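PDB 2WTB: peroxisomal fatty acid beta-oxidation multifunctional protein MFP2 from Arabidopsis thaliana, which catalyses enoyl-CoA hydration and 3-hydroxyacyl-CoA dehydrogenation in peroxisomal fatty acid beta-oxidation during seed germination and in benzoic acid biosynthesis. Local coordinates for residues Gly62-Gly67 against Ser105-Asp110; Asp96-Ala101 against Ala121-Ala126; Thr151-Arg156 against Ser213-Thr218. All coordinates share one frame; numbering follows the deposited sequence.

Interaction 1 (Gly62-Gly67 against Ser105-Asp110); sequences GRFSGG and SVAAID
Gly62 begins the contact against the carboxylate of Asp110, whose OD2 lies 3.1 Å from Gly62 CA. The positive phi of Gly62 is one that glycine adopts most easily, and a CB built there would crowd the same oxygen, so the local backbone and the aspartate both leave little space for a side chain. At Arg63 the backbone does the touching: CA approaches Asp110 O at 3.2 Å as a CH...O contact, while the CB points away from the strand. Phe64 then turns its N-H to the same carbonyl, with N to Asp110 O at 2.9 Å and 146° at the hydrogen, the donor lying in the carbonyl plane. Phe64 CG is anti to its backbone N (chi1 -167°), which lays the ring along strand 105-109. Ile109 CG1 stands over one face, 4.1 Å from the Phe64 ring centroid and 18° off the ring normal, a CH-pi contact displaced toward the rim. Two residues back along the strand, Phe64 CZ meets Ala107 CB at 3.9 Å. At the ring edge, Phe64 CD1 comes within 3.2 Å of Ala108 O, whose hydrogen bond comes from Thr58 OG1. Beyond the ring, Ser65 passes to other partners, its OG bonding to Asn29 O and its backbone pairing with Leu112 and Leu114. This is the loop after strand 54-59 of the crotonase fold, the region that in crotonase relatives supplies an oxyanion-hole N-H, and probably does so here; the Phe64 side chain is about 9 Å from that of Glu119, a predicted catalytic residue. Chemically, one carbonyl, Asp110 O, receives both an N-H and a CA-H at the strand end, and the buried phenyl probably helps to hold the loop against the strand.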
loop_
_atom_site.group_PDB
_atom_site.type_symbol
_atom_site.label_atom_id
_atom_site.label_comp_id
_atom_site.label_asym_id
_atom_site.label_seq_id
_atom_site.Cartn_x
_atom_site.Cartn_y
_atom_site.Cartn_z
ATOM N N GLY A 62 25.890 -3.499 -6.303
ATOM C CA GLY A 62 25.647 -3.490 -4.869
ATOM C C GLY A 62 24.278 -3.977 -4.426
ATOM O O GLY A 62 23.695 -3.433 -3.487
ATOM N N ARG A 63 23.767 -5.005 -5.098
ATOM C CA ARG A 63 22.470 -5.587 -4.758
ATOM C C ARG A 63 22.439 -7.058 -5.138
ATOM O O ARG A 63 22.670 -7.408 -6.296
ATOM C CB ARG A 63 21.338 -4.852 -5.477
ATOM C CG ARG A 63 21.049 -3.468 -4.936
ATOM C CD ARG A 63 20.023 -2.756 -5.791
ATOM N NE ARG A 63 19.715 -1.430 -5.268
ATOM C CZ ARG A 63 19.091 -0.482 -5.961
ATOM N NH1 ARG A 63 18.710 -0.715 -7.209
ATOM N NH2 ARG A 63 18.852 0.697 -5.404
ATOM N N PHE A 64 22.152 -7.916 -4.165
ATOM C CA PHE A 64 22.126 -9.353 -4.410
ATOM C C PHE A 64 20.979 -9.752 -5.340
ATOM O O PHE A 64 21.214 -10.160 -6.479
ATOM C CB PHE A 64 22.056 -10.136 -3.097
ATOM C CG PHE A 64 22.331 -11.602 -3.258
ATOM C CD1 PHE A 64 23.622 -12.058 -3.458
ATOM C CD2 PHE A 64 21.297 -12.522 -3.225
ATOM C CE1 PHE A 64 23.878 -13.407 -3.615
ATOM C CE2 PHE A 64 21.547 -13.873 -3.380
ATOM C CZ PHE A 64 22.839 -14.316 -3.575
ATOM N N SER A 65 19.746 -9.629 -4.855
ATOM C CA SER A 65 18.568 -9.982 -5.647
ATOM C C SER A 65 17.275 -9.601 -4.930
ATOM O O SER A 65 17.039 -10.010 -3.793
ATOM C CB SER A 65 18.565 -11.475 -5.977
ATOM O OG SER A 65 17.471 -11.807 -6.812
ATOM N N GLY A 66 16.435 -8.827 -5.607
ATOM C CA GLY A 66 15.252 -8.262 -4.985
ATOM C C GLY A 66 14.011 -9.132 -4.994
ATOM O O GLY A 66 13.003 -8.782 -4.380
ATOM N N GLY A 67 14.067 -10.262 -5.690
ATOM C CA GLY A 67 12.925 -11.154 -5.748
ATOM C C GLY A 67 12.735 -11.804 -7.102
ATOM O O GLY A 67 13.705 -12.204 -7.745
ATOM N N SER A 105 29.140 -23.483 -2.058
ATOM C CA SER A 105 28.745 -22.181 -2.574
ATOM C C SER A 105 28.648 -21.204 -1.415
ATOM O O SER A 105 28.228 -21.574 -0.315
ATOM C CB SER A 105 27.394 -22.263 -3.287
ATOM O OG SER A 105 27.472 -23.065 -4.450
ATOM N N VAL A 106 29.043 -19.960 -1.659
ATOM C CA VAL A 106 28.898 -18.904 -0.666
ATOM C C VAL A 106 28.237 -17.696 -1.304
ATOM O O VAL A 106 28.657 -17.238 -2.365
ATOM C CB VAL A 106 30.251 -18.478 -0.074
ATOM C CG1 VAL A 106 30.058 -17.333 0.909
ATOM C CG2 VAL A 106 30.928 -19.656 0.604
ATOM N N ALA A 107 27.194 -17.187 -0.658
ATOM C CA ALA A 107 26.494 -16.013 -1.161
ATOM C C ALA A 107 27.115 -14.734 -0.606
ATOM O O ALA A 107 27.373 -14.623 0.593
ATOM C CB ALA A 107 25.014 -16.087 -0.817
ATOM N N ALA A 108 27.364 -13.777 -1.495
ATOM C CA ALA A 108 27.877 -12.469 -1.107
ATOM C C ALA A 108 26.767 -11.440 -1.260
ATOM O O ALA A 108 26.456 -11.010 -2.369
ATOM C CB ALA A 108 29.076 -12.096 -1.958
ATOM N N ILE A 109 26.168 -11.053 -0.139
ATOM C CA ILE A 109 24.982 -10.207 -0.164
ATOM C C ILE A 109 25.265 -8.729 0.100
ATOM O O ILE A 109 25.938 -8.369 1.067
ATOM C CB ILE A 109 23.918 -10.695 0.842
ATOM C CG1 ILE A 109 23.466 -12.116 0.495
ATOM C CG2 ILE A 109 22.729 -9.744 0.862
ATOM C CD1 ILE A 109 22.497 -12.714 1.500
ATOM N N ASP A 110 24.730 -7.884 -0.773
ATOM C CA ASP A 110 24.774 -6.443 -0.593
ATOM C C ASP A 110 23.392 -5.877 -0.893
ATOM O O ASP A 110 22.630 -6.463 -1.662
ATOM C CB ASP A 110 25.807 -5.827 -1.538
ATOM C CG ASP A 110 26.123 -4.383 -1.201
ATOM O OD1 ASP A 110 25.659 -3.894 -0.149
ATOM O OD2 ASP A 110 26.846 -3.737 -1.988
#

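Interaction 2 (Asp96-Ala101 against Ala121-Ala126); sequences DLLEAA and AMACHA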
loop_
_atom_site.group_PDB
_atom_site.type_symbol
_atom_site.label_atom_id
_atom_site.label_comp_id
_atom_site.label_asym_id
_atom_site.label_seq_id
_atom_site.Cartn_x
_atom_site.Cartn_y
_atom_site.Cartn_z
ATOM N N ASP A 96 19.108 -29.737 -5.434
ATOM C CA ASP A 96 19.938 -30.848 -5.886
ATOM C C ASP A 96 21.227 -30.383 -6.557
ATOM O O ASP A 96 22.321 -30.752 -6.135
ATOM C CB ASP A 96 19.144 -31.755 -6.829
ATOM C CG ASP A 96 18.043 -32.514 -6.113
ATOM O OD1 ASP A 96 18.087 -32.588 -4.865
ATOM O OD2 ASP A 96 17.136 -33.038 -6.796
ATOM N N LEU A 97 21.091 -29.573 -7.601
ATOM C CA LEU A 97 22.246 -29.114 -8.363
ATOM C C LEU A 97 23.180 -28.259 -7.516
ATOM O O LEU A 97 24.384 -28.509 -7.457
ATOM C CB LEU A 97 21.795 -28.329 -9.598
ATOM C CG LEU A 97 22.899 -27.736 -10.478
ATOM C CD1 LEU A 97 23.817 -28.829 -11.002
ATOM C CD2 LEU A 97 22.300 -26.946 -11.629
ATOM N N LEU A 98 22.616 -27.254 -6.855
ATOM C CA LEU A 98 23.414 -26.267 -6.138
ATOM C C LEU A 98 23.781 -26.707 -4.722
ATOM O O LEU A 98 24.954 -26.902 -4.409
ATOM C CB LEU A 98 22.687 -24.916 -6.111
ATOM C CG LEU A 98 23.461 -23.692 -5.608
ATOM C CD1 LEU A 98 22.866 -22.405 -6.169
ATOM C CD2 LEU A 98 23.507 -23.645 -4.088
ATOM N N GLU A 99 22.774 -26.859 -3.869
ATOM C CA GLU A 99 23.016 -27.123 -2.456
ATOM C C GLU A 99 23.657 -28.487 -2.204
ATOM O O GLU A 99 24.471 -28.633 -1.293
ATOM C CB GLU A 99 21.719 -26.994 -1.659
ATOM C CG GLU A 99 21.914 -27.032 -0.150
ATOM C CD GLU A 99 20.594 -27.023 0.597
ATOM O OE1 GLU A 99 19.712 -27.844 0.258
ATOM O OE2 GLU A 99 20.440 -26.195 1.520
ATOM N N ALA A 100 23.287 -29.477 -3.011
ATOM C CA ALA A 100 23.788 -30.837 -2.836
ATOM C C ALA A 100 25.000 -31.131 -3.718
ATOM O O ALA A 100 25.320 -32.291 -3.976
ATOM C CB ALA A 100 22.678 -31.852 -3.099
ATOM N N ALA A 101 25.669 -30.078 -4.176
ATOM C CA ALA A 101 26.854 -30.235 -5.014
ATOM C C ALA A 101 28.069 -30.621 -4.179
ATOM O O ALA A 101 28.098 -30.397 -2.969
ATOM C CB ALA A 101 27.130 -28.955 -5.789
ATOM N N ALA A 121 20.026 -17.509 -1.632
ATOM C CA ALA A 121 21.123 -17.337 -0.688
ATOM C C ALA A 121 21.085 -18.397 0.424
ATOM O O ALA A 121 22.126 -18.907 0.841
ATOM C CB ALA A 121 21.114 -15.919 -0.103
ATOM N N MET A 122 19.885 -18.729 0.894
ATOM C CA MET A 122 19.728 -19.767 1.914
ATOM C C MET A 122 20.149 -21.137 1.388
ATOM O O MET A 122 20.529 -22.017 2.159
ATOM C CB MET A 122 18.287 -19.821 2.420
ATOM C CG MET A 122 17.915 -18.701 3.375
ATOM S SD MET A 122 16.139 -18.635 3.686
ATOM C CE MET A 122 16.041 -17.216 4.769
ATOM N N ALA A 123 20.078 -21.309 0.071
ATOM C CA ALA A 123 20.495 -22.551 -0.571
ATOM C C ALA A 123 22.006 -22.706 -0.513
ATOM O O ALA A 123 22.521 -23.822 -0.471
ATOM C CB ALA A 123 20.028 -22.584 -2.011
ATOM N N CYS A 124 22.713 -21.578 -0.527
ATOM C CA CYS A 124 24.165 -21.585 -0.414
ATOM C C CYS A 124 24.582 -22.094 0.955
ATOM O O CYS A 124 23.771 -22.151 1.876
ATOM C CB CYS A 124 24.738 -20.188 -0.654
ATOM S SG CYS A 124 24.526 -19.605 -2.344
ATOM N N HIS A 125 25.856 -22.444 1.090
ATOM C CA HIS A 125 26.343 -23.099 2.297
ATOM C C HIS A 125 26.810 -22.137 3.390
ATOM O O HIS A 125 27.037 -22.542 4.536
ATOM C CB HIS A 125 27.433 -24.102 1.925
ATOM C CG HIS A 125 26.970 -25.135 0.947
ATOM N ND1 HIS A 125 27.351 -25.131 -0.377
ATOM C CD2 HIS A 125 26.129 -26.185 1.095
ATOM C CE1 HIS A 125 26.779 -26.146 -1.000
ATOM N NE2 HIS A 125 26.032 -26.801 -0.129
ATOM N N ALA A 126 26.935 -20.863 3.031
ATOM C CA ALA A 126 27.267 -19.809 3.986
ATOM C C ALA A 126 26.835 -18.462 3.421
ATOM O O ALA A 126 26.620 -18.335 2.216
ATOM C CB ALA A 126 28.755 -19.812 4.290
#
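One first torsion sets up the main bond: His125 holds CG anti to its carbonyl carbon (chi1 -58°), which swings the imidazole toward the end of helix 88-99 and brings NE2 to the backbone carbonyl of Glu99. There His125 NE2 donates to Glu99 O over 2.7 Å, with 155° at the hydrogen. The evidence for a well-formed bond is double, since the donor approaches in the carbonyl plane on a lone pair and the acceptor lies in the ring plane. His125 ND1 meanwhile accepts from Ser105 N and Trp211 stacks edge-to-face with the ring, so the imidazole is gripped at both nitrogens and is probably neutral, protonated on NE2. A separate torsion, Glu99 CG anti to its backbone N (chi1 -171°), carries the extended Glu99 chain past Ala123, CG coming within 3.3 Å of Ala123 O. Its carboxylate goes elsewhere: OE1 makes a salt bridge to Arg153, and OE2 accepts a weak hydrogen bond from Val215 N. Leu98, also with CG anti to its backbone N, brings CD2 to 3.8 Å from Ala123 O and to 4.2 Å from Ala123 CB, so one methyl packs on both the peptide and the side chain. All six touching residues are buried. Within the crotonase fold, the contact joins the end of helix 88-99 to the turn by which helix 116-123 passes into strand 126-129; Leu98 also packs on Tyr43 of helix 33-46, and backbone hydrogen bonds tie His125 and Ala126 to the neighbouring strand 105-109.

Interaction 3 (Thr151-Arg156 against Ser213-Thr218); sequences TQRLPR and SSVSKT
In the crotonase domain, helix 150-158 packs here against the loop that runs from helix 193-205 to helix 224-241. Arg156, extended from CG to NE, reaches across and donates from NH1 to Lys217 O at 3.1 Å, with 155° at the hydrogen. The acceptor is close to the guanidinium plane, but the donor stands above the carbonyl plane, 62° out of it. Val215 O sits over one guanidinium face, 3.0 Å above it; its approach to NE has too poor an angle for a hydrogen bond. At Arg156, an alanine here would remove the NH1 bond and the flat group beneath Val215 O, and would probably loosen the hold on the loop at Lys217. One helical turn earlier in this N-terminal hydratase/isomerase region, Arg153 offers a guanidinium face to Val215 CG2, 3.7 Å above the plane, while its NH2 is held by Glu99 OE1 in a salt bridge and by Thr95 OG1. Lys217 CD touches Arg156 O at 3.3 Å before the chain heads away from the helix. Ser214 CB packs on Arg153 CD at 4.1 Å, and Ser214 OG bonds to Met122 O.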
loop_
_atom_site.group_PDB
_atom_site.type_symbol
_atom_site.label_atom_id
_atom_site.label_comp_id
_atom_site.label_asym_id
_atom_site.label_seq_id
_atom_site.Cartn_x
_atom_site.Cartn_y
_atom_site.Cartn_z
ATOM N N THR A 151 10.046 -21.807 2.579
ATOM C CA THR A 151 9.193 -22.416 3.593
ATOM C C THR A 151 9.944 -23.487 4.381
ATOM O O THR A 151 9.480 -23.932 5.429
ATOM C CB THR A 151 7.928 -23.044 2.976
ATOM O OG1 THR A 151 8.289 -23.841 1.842
ATOM C CG2 THR A 151 6.953 -21.961 2.539
ATOM N N GLN A 152 11.104 -23.895 3.874
ATOM C CA GLN A 152 11.896 -24.946 4.510
ATOM C C GLN A 152 13.154 -24.409 5.191
ATOM O O GLN A 152 13.396 -24.672 6.370
ATOM C CB GLN A 152 12.292 -26.013 3.485
ATOM C CG GLN A 152 11.115 -26.686 2.810
ATOM C CD GLN A 152 10.151 -27.288 3.809
ATOM O OE1 GLN A 152 10.563 -27.895 4.801
ATOM N NE2 GLN A 152 8.860 -27.119 3.557
ATOM N N ARG A 153 13.951 -23.651 4.443
ATOM C CA ARG A 153 15.259 -23.224 4.923
ATOM C C ARG A 153 15.210 -22.107 5.964
ATOM O O ARG A 153 16.052 -22.055 6.860
ATOM C CB ARG A 153 16.161 -22.846 3.747
ATOM C CG ARG A 153 16.438 -24.014 2.818
ATOM C CD ARG A 153 17.479 -23.690 1.759
ATOM N NE ARG A 153 17.833 -24.887 0.999
ATOM C CZ ARG A 153 17.174 -25.317 -0.073
ATOM N NH1 ARG A 153 16.123 -24.644 -0.529
ATOM N NH2 ARG A 153 17.567 -26.422 -0.692
ATOM N N LEU A 154 14.223 -21.223 5.860
ATOM C CA LEU A 154 14.112 -20.111 6.805
ATOM C C LEU A 154 13.927 -20.583 8.251
ATOM O O LEU A 154 14.697 -20.196 9.130
ATOM C CB LEU A 154 12.999 -19.138 6.397
ATOM C CG LEU A 154 12.826 -17.901 7.285
ATOM C CD1 LEU A 154 14.150 -17.184 7.489
ATOM C CD2 LEU A 154 11.791 -16.953 6.703
ATOM N N PRO A 155 12.907 -21.419 8.506
ATOM C CA PRO A 155 12.724 -21.925 9.871
ATOM C C PRO A 155 13.943 -22.698 10.372
ATOM O O PRO A 155 14.232 -22.674 11.566
ATOM C CB PRO A 155 11.518 -22.861 9.741
ATOM C CG PRO A 155 10.784 -22.365 8.542
ATOM C CD PRO A 155 11.846 -21.891 7.599
ATOM N N ARG A 156 14.649 -23.368 9.467
ATOM C CA ARG A 156 15.828 -24.143 9.845
ATOM C C ARG A 156 17.059 -23.274 10.128
ATOM O O ARG A 156 17.992 -23.713 10.802
ATOM C CB ARG A 156 16.147 -25.192 8.776
ATOM C CG ARG A 156 15.102 -26.286 8.683
ATOM C CD ARG A 156 15.360 -27.222 7.519
ATOM N NE ARG A 156 14.220 -28.108 7.294
ATOM C CZ ARG A 156 14.079 -29.299 7.863
ATOM N NH1 ARG A 156 15.007 -29.754 8.690
ATOM N NH2 ARG A 156 13.009 -30.036 7.602
ATOM N N SER A 213 24.446 -27.903 5.108
ATOM C CA SER A 213 23.273 -27.805 4.243
ATOM C C SER A 213 22.071 -27.334 5.053
ATOM O O SER A 213 21.624 -28.018 5.972
ATOM C CB SER A 213 22.957 -29.146 3.579
ATOM O OG SER A 213 23.787 -29.372 2.454
ATOM N N SER A 214 21.552 -26.164 4.702
ATOM C CA SER A 214 20.455 -25.545 5.436
ATOM C C SER A 214 19.186 -26.397 5.437
ATOM O O SER A 214 18.450 -26.425 6.424
ATOM C CB SER A 214 20.143 -24.166 4.849
ATOM O OG SER A 214 21.335 -23.451 4.572
ATOM N N VAL A 215 18.934 -27.087 4.331
ATOM C CA VAL A 215 17.670 -27.790 4.150
ATOM C C VAL A 215 17.541 -29.009 5.063
ATOM O O VAL A 215 16.434 -29.398 5.432
ATOM C CB VAL A 215 17.459 -28.213 2.680
ATOM C CG1 VAL A 215 18.012 -29.611 2.442
ATOM C CG2 VAL A 215 15.982 -28.162 2.325
ATOM N N SER A 216 18.670 -29.604 5.430
ATOM C CA SER A 216 18.658 -30.768 6.314
ATOM C C SER A 216 19.190 -30.438 7.710
ATOM O O SER A 216 19.776 -31.285 8.380
ATOM C CB SER A 216 19.443 -31.927 5.693
ATOM O OG SER A 216 20.678 -31.488 5.153
ATOM N N LYS A 217 18.970 -29.199 8.139
ATOM C CA LYS A 217 19.419 -28.731 9.444
ATOM C C LYS A 217 18.250 -28.719 10.427
ATOM O O LYS A 217 17.203 -28.139 10.143
ATOM C CB LYS A 217 20.013 -27.326 9.307
ATOM C CG LYS A 217 20.572 -26.724 10.588
ATOM C CD LYS A 217 20.903 -25.246 10.379
ATOM C CE LYS A 217 21.634 -24.655 11.573
ATOM N NZ LYS A 217 22.982 -25.265 11.743
ATOM N N THR A 218 18.433 -29.358 11.579
ATOM C CA THR A 218 17.366 -29.472 12.575
ATOM C C THR A 218 17.714 -28.759 13.883
ATOM O O THR A 218 16.849 -28.535 14.731
ATOM C CB THR A 218 17.030 -30.946 12.860
ATOM O OG1 THR A 218 16.633 -31.584 11.641
ATOM C CG2 THR A 218 15.900 -31.058 13.871
#

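Interactions 1 and 2 are continuous: Ser105 O lies 2.9 Å from His125 N and Ala107 N 3.1 Å from Ala126 O, probable hydrogen bonds between strand 105-109 and His125-Ala126, which lead into the parallel strand 126-129. Interactions 2 and 3 join through charge, Glu99 OE1 to Arg153 NH2 at 2.7 Å, and through Met122 O to Ser214 OG at 2.9 Å. Interactions 1 and 3 do not touch, their nearest atoms about 9 Å apart, so 96-101 with 121-126 bridges them. Interactions 2 and 3 lie near the predicted hydratase centre: the side chains of Met122 and Arg153 are about 5 and 6 Å from that of Glu119, and the side chain of Met122 is about 9 Å from that of Glu139.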